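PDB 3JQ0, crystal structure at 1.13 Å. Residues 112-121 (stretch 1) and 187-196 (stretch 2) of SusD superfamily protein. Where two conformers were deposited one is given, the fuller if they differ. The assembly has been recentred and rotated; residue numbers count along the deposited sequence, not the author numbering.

Stretch 1 (112-121) AYLYFHLLRS
Stretch 2 (187-196) MLKGEAYLWS

Both stretches are helical throughout, each part of a longer helix, and they run in roughly the same direction: the axes cross at 29° and approach to 10.8 Å. CA atoms pair Tyr 113 with Leu 188 (6.7 Å), Phe 116 with Ala 192 (7.3 Å) and Arg 120 with Trp 195 (8.9 Å), so the helices diverge toward their C-termini. No direct hydrogen bond joins them.

Leu 188 (chi1 t, chi2 p) points toward stretch 1. Its branched end suits a greasy pocket: CD2 lies 3.7 Å from Ala 112 CB, and CD1 3.6 Å from Phe 116 CD2. Gly 190 makes no contact. Glu 191 (m, t) offers CB to Phe 116 CE2 at 3.6 Å, while its carboxylate reaches Arg 120 through two waters. Each water accepts from the guanidinium and donates to the carboxylate: NH1 to OE2, and NH2 to OE1. Ala 192 is small enough for the Phe 116 ring (chi1 t, chi2 52°) to lie close, its CB over one face. Phe 116 thus fills a hole among Leu 188, Glu 191, Ala 192 and Trp 195.

Trp 195 (t, chi2 -86°) receives the Phe 116 edge on its face, planes at 87°. Arg 120 (m, t, m) lays CG 3.6 Å from the centroid of the six-membered ring of Trp 195, a CH-pi contact, while its NE bonds Phe 116 O (3.2 Å).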

# COMPACT_ATOMS: atom_id res chain seq x y z
N ALA A 112 -11.95 5.86 -10.42
CA ALA A 112 -11.56 4.48 -10.75
C ALA A 112 -10.75 3.87 -9.60
O ALA A 112 -10.93 2.70 -9.28
CB ALA A 112 -10.76 4.48 -12.04
N TYR A 113 -9.86 4.66 -9.01
CA TYR A 113 -9.01 4.18 -7.92
C TYR A 113 -9.83 3.69 -6.74
O TYR A 113 -9.61 2.61 -6.18
CB TYR A 113 -8.07 5.34 -7.52
CG TYR A 113 -7.15 4.97 -6.39
CD1 TYR A 113 -6.01 4.18 -6.59
CD2 TYR A 113 -7.42 5.38 -5.09
CE1 TYR A 113 -5.19 3.80 -5.50
CE2 TYR A 113 -6.60 5.04 -4.05
CZ TYR A 113 -5.53 4.24 -4.23
OH TYR A 113 -4.76 3.81 -3.15
N LEU A 114 -10.83 4.47 -6.34
CA LEU A 114 -11.68 4.09 -5.24
C LEU A 114 -12.52 2.86 -5.59
O LEU A 114 -12.63 1.94 -4.79
CB LEU A 114 -12.55 5.26 -4.78
CG LEU A 114 -11.81 6.44 -4.19
CD1 LEU A 114 -12.75 7.60 -3.89
CD2 LEU A 114 -11.05 6.05 -2.89
N TYR A 115 -13.12 2.86 -6.77
CA TYR A 115 -13.88 1.71 -7.18
C TYR A 115 -13.04 0.44 -7.26
O TYR A 115 -13.57 -0.67 -7.03
CB TYR A 115 -14.66 1.93 -8.48
CG TYR A 115 -16.00 2.63 -8.22
CD1 TYR A 115 -17.04 1.98 -7.61
CD2 TYR A 115 -16.18 3.97 -8.56
CE1 TYR A 115 -18.24 2.62 -7.34
CE2 TYR A 115 -17.39 4.61 -8.35
CZ TYR A 115 -18.41 3.94 -7.74
OH TYR A 115 -19.64 4.54 -7.44
N PHE A 116 -11.74 0.55 -7.56
CA PHE A 116 -10.86 -0.63 -7.63
C PHE A 116 -10.55 -1.18 -6.23
O PHE A 116 -10.48 -2.40 -6.05
CB PHE A 116 -9.63 -0.30 -8.44
CG PHE A 116 -8.72 -1.48 -8.71
CD1 PHE A 116 -9.19 -2.66 -9.25
CD2 PHE A 116 -7.36 -1.39 -8.42
CE1 PHE A 116 -8.36 -3.72 -9.51
CE2 PHE A 116 -6.53 -2.46 -8.67
CZ PHE A 116 -7.02 -3.63 -9.24
N HIS A 117 -10.42 -0.33 -5.21
CA HIS A 117 -10.41 -0.82 -3.82
C HIS A 117 -11.71 -1.53 -3.49
O HIS A 117 -11.74 -2.59 -2.87
CB HIS A 117 -10.17 0.31 -2.83
CG HIS A 117 -8.75 0.71 -2.66
ND1 HIS A 117 -7.79 -0.08 -2.08
CD2 HIS A 117 -8.16 1.90 -2.94
CE1 HIS A 117 -6.65 0.59 -2.05
NE2 HIS A 117 -6.84 1.80 -2.58
N LEU A 118 -12.83 -0.91 -3.88
CA LEU A 118 -14.15 -1.51 -3.58
C LEU A 118 -14.32 -2.88 -4.25
O LEU A 118 -14.80 -3.82 -3.64
CB LEU A 118 -15.30 -0.56 -3.99
CG LEU A 118 -15.42 0.75 -3.19
CD1 LEU A 118 -16.49 1.66 -3.79
CD2 LEU A 118 -15.75 0.43 -1.74
N LEU A 119 -13.91 -2.98 -5.53
CA LEU A 119 -14.03 -4.25 -6.27
C LEU A 119 -13.25 -5.37 -5.57
O LEU A 119 -13.75 -6.45 -5.36
CB LEU A 119 -13.46 -4.07 -7.67
CG LEU A 119 -13.43 -5.33 -8.50
CD1 LEU A 119 -14.82 -5.86 -8.86
CD2 LEU A 119 -12.58 -5.12 -9.75
N ARG A 120 -11.99 -5.09 -5.21
CA ARG A 120 -11.12 -6.10 -4.63
C ARG A 120 -11.53 -6.48 -3.22
O ARG A 120 -11.23 -7.57 -2.75
CB ARG A 120 -9.66 -5.64 -4.68
CG ARG A 120 -9.10 -5.52 -6.10
CD ARG A 120 -7.66 -5.06 -6.07
NE ARG A 120 -7.58 -3.65 -5.71
CZ ARG A 120 -6.43 -3.02 -5.52
NH1 ARG A 120 -5.29 -3.66 -5.62
NH2 ARG A 120 -6.45 -1.74 -5.17
N SER A 121 -12.21 -5.56 -2.54
CA SER A 121 -12.53 -5.72 -1.12
C SER A 121 -13.95 -6.21 -0.88
O SER A 121 -14.16 -7.14 -0.12
CB SER A 121 -12.23 -4.42 -0.37
OG SER A 121 -10.84 -4.13 -0.46
N MSE A 187 -0.45 3.57 -13.66
CA MSE A 187 -0.25 2.57 -12.62
C MSE A 187 -1.55 1.85 -12.33
O MSE A 187 -1.60 0.61 -12.26
CB MSE A 187 0.27 3.23 -11.33
CG MSE A 187 1.75 3.53 -11.29
SE MSE A 187 2.90 1.99 -11.46
CE MSE A 187 2.38 1.02 -9.92
N LEU A 188 -2.62 2.59 -12.09
CA LEU A 188 -3.91 2.01 -11.77
C LEU A 188 -4.40 1.15 -12.94
O LEU A 188 -4.94 0.06 -12.75
CB LEU A 188 -4.91 3.12 -11.47
CG LEU A 188 -6.35 2.66 -11.30
CD1 LEU A 188 -6.52 1.70 -10.13
CD2 LEU A 188 -7.26 3.88 -11.15
N LYS A 189 -4.19 1.62 -14.16
CA LYS A 189 -4.57 0.85 -15.36
C LYS A 189 -3.84 -0.50 -15.37
O LYS A 189 -4.44 -1.55 -15.63
CB LYS A 189 -4.25 1.66 -16.59
CG LYS A 189 -4.70 0.98 -17.89
CD LYS A 189 -4.48 1.84 -19.11
CE LYS A 189 -5.03 1.24 -20.37
NZ LYS A 189 -4.71 2.09 -21.57
N GLY A 190 -2.54 -0.48 -15.09
CA GLY A 190 -1.80 -1.73 -15.05
C GLY A 190 -2.37 -2.66 -13.98
O GLY A 190 -2.56 -3.88 -14.23
N GLU A 191 -2.68 -2.12 -12.79
CA GLU A 191 -3.23 -2.96 -11.76
C GLU A 191 -4.57 -3.55 -12.16
O GLU A 191 -4.87 -4.73 -11.92
CB GLU A 191 -3.40 -2.20 -10.44
CG GLU A 191 -2.11 -1.68 -9.86
CD GLU A 191 -2.29 -1.24 -8.42
OE1 GLU A 191 -3.17 -0.42 -8.10
OE2 GLU A 191 -1.59 -1.83 -7.57
N ALA A 192 -5.42 -2.72 -12.74
CA ALA A 192 -6.78 -3.13 -13.09
C ALA A 192 -6.78 -4.20 -14.18
O ALA A 192 -7.54 -5.18 -14.10
CB ALA A 192 -7.61 -1.93 -13.55
N TYR A 193 -5.91 -4.06 -15.19
CA TYR A 193 -5.85 -5.05 -16.25
C TYR A 193 -5.13 -6.31 -15.79
O TYR A 193 -5.46 -7.40 -16.28
CB TYR A 193 -5.32 -4.44 -17.56
CG TYR A 193 -6.34 -3.61 -18.26
CD1 TYR A 193 -6.57 -2.28 -17.95
CD2 TYR A 193 -7.09 -4.15 -19.30
CE1 TYR A 193 -7.52 -1.54 -18.61
CE2 TYR A 193 -8.04 -3.41 -19.98
CZ TYR A 193 -8.26 -2.09 -19.62
OH TYR A 193 -9.21 -1.33 -20.29
N LEU A 194 -4.16 -6.23 -14.86
CA LEU A 194 -3.68 -7.47 -14.25
C LEU A 194 -4.81 -8.21 -13.55
O LEU A 194 -4.95 -9.44 -13.69
CB LEU A 194 -2.55 -7.19 -13.24
CG LEU A 194 -1.16 -6.92 -13.76
CD1 LEU A 194 -0.21 -6.66 -12.58
CD2 LEU A 194 -0.64 -8.09 -14.60
N TRP A 195 -5.64 -7.48 -12.81
CA TRP A 195 -6.70 -8.07 -12.04
C TRP A 195 -7.74 -8.70 -12.98
O TRP A 195 -8.15 -9.86 -12.83
CB TRP A 195 -7.39 -7.04 -11.15
CG TRP A 195 -8.41 -7.64 -10.24
CD1 TRP A 195 -9.72 -7.88 -10.53
CD2 TRP A 195 -8.20 -8.13 -8.92
NE1 TRP A 195 -10.33 -8.49 -9.48
CE2 TRP A 195 -9.42 -8.64 -8.47
CE3 TRP A 195 -7.09 -8.17 -8.06
CZ2 TRP A 195 -9.59 -9.20 -7.20
CZ3 TRP A 195 -7.25 -8.74 -6.83
CH2 TRP A 195 -8.50 -9.22 -6.39
N SER A 196 -8.17 -7.97 -14.00
CA SER A 196 -9.13 -8.62 -14.90
C SER A 196 -8.49 -9.77 -15.65
O SER A 196 -9.15 -10.79 -15.86
CB SER A 196 -9.79 -7.66 -15.86
OG SER A 196 -8.87 -7.06 -16.74
O HOH W 1 -2.44 -2.92 -5.07
O HOH W 2 -3.86 -0.37 -5.42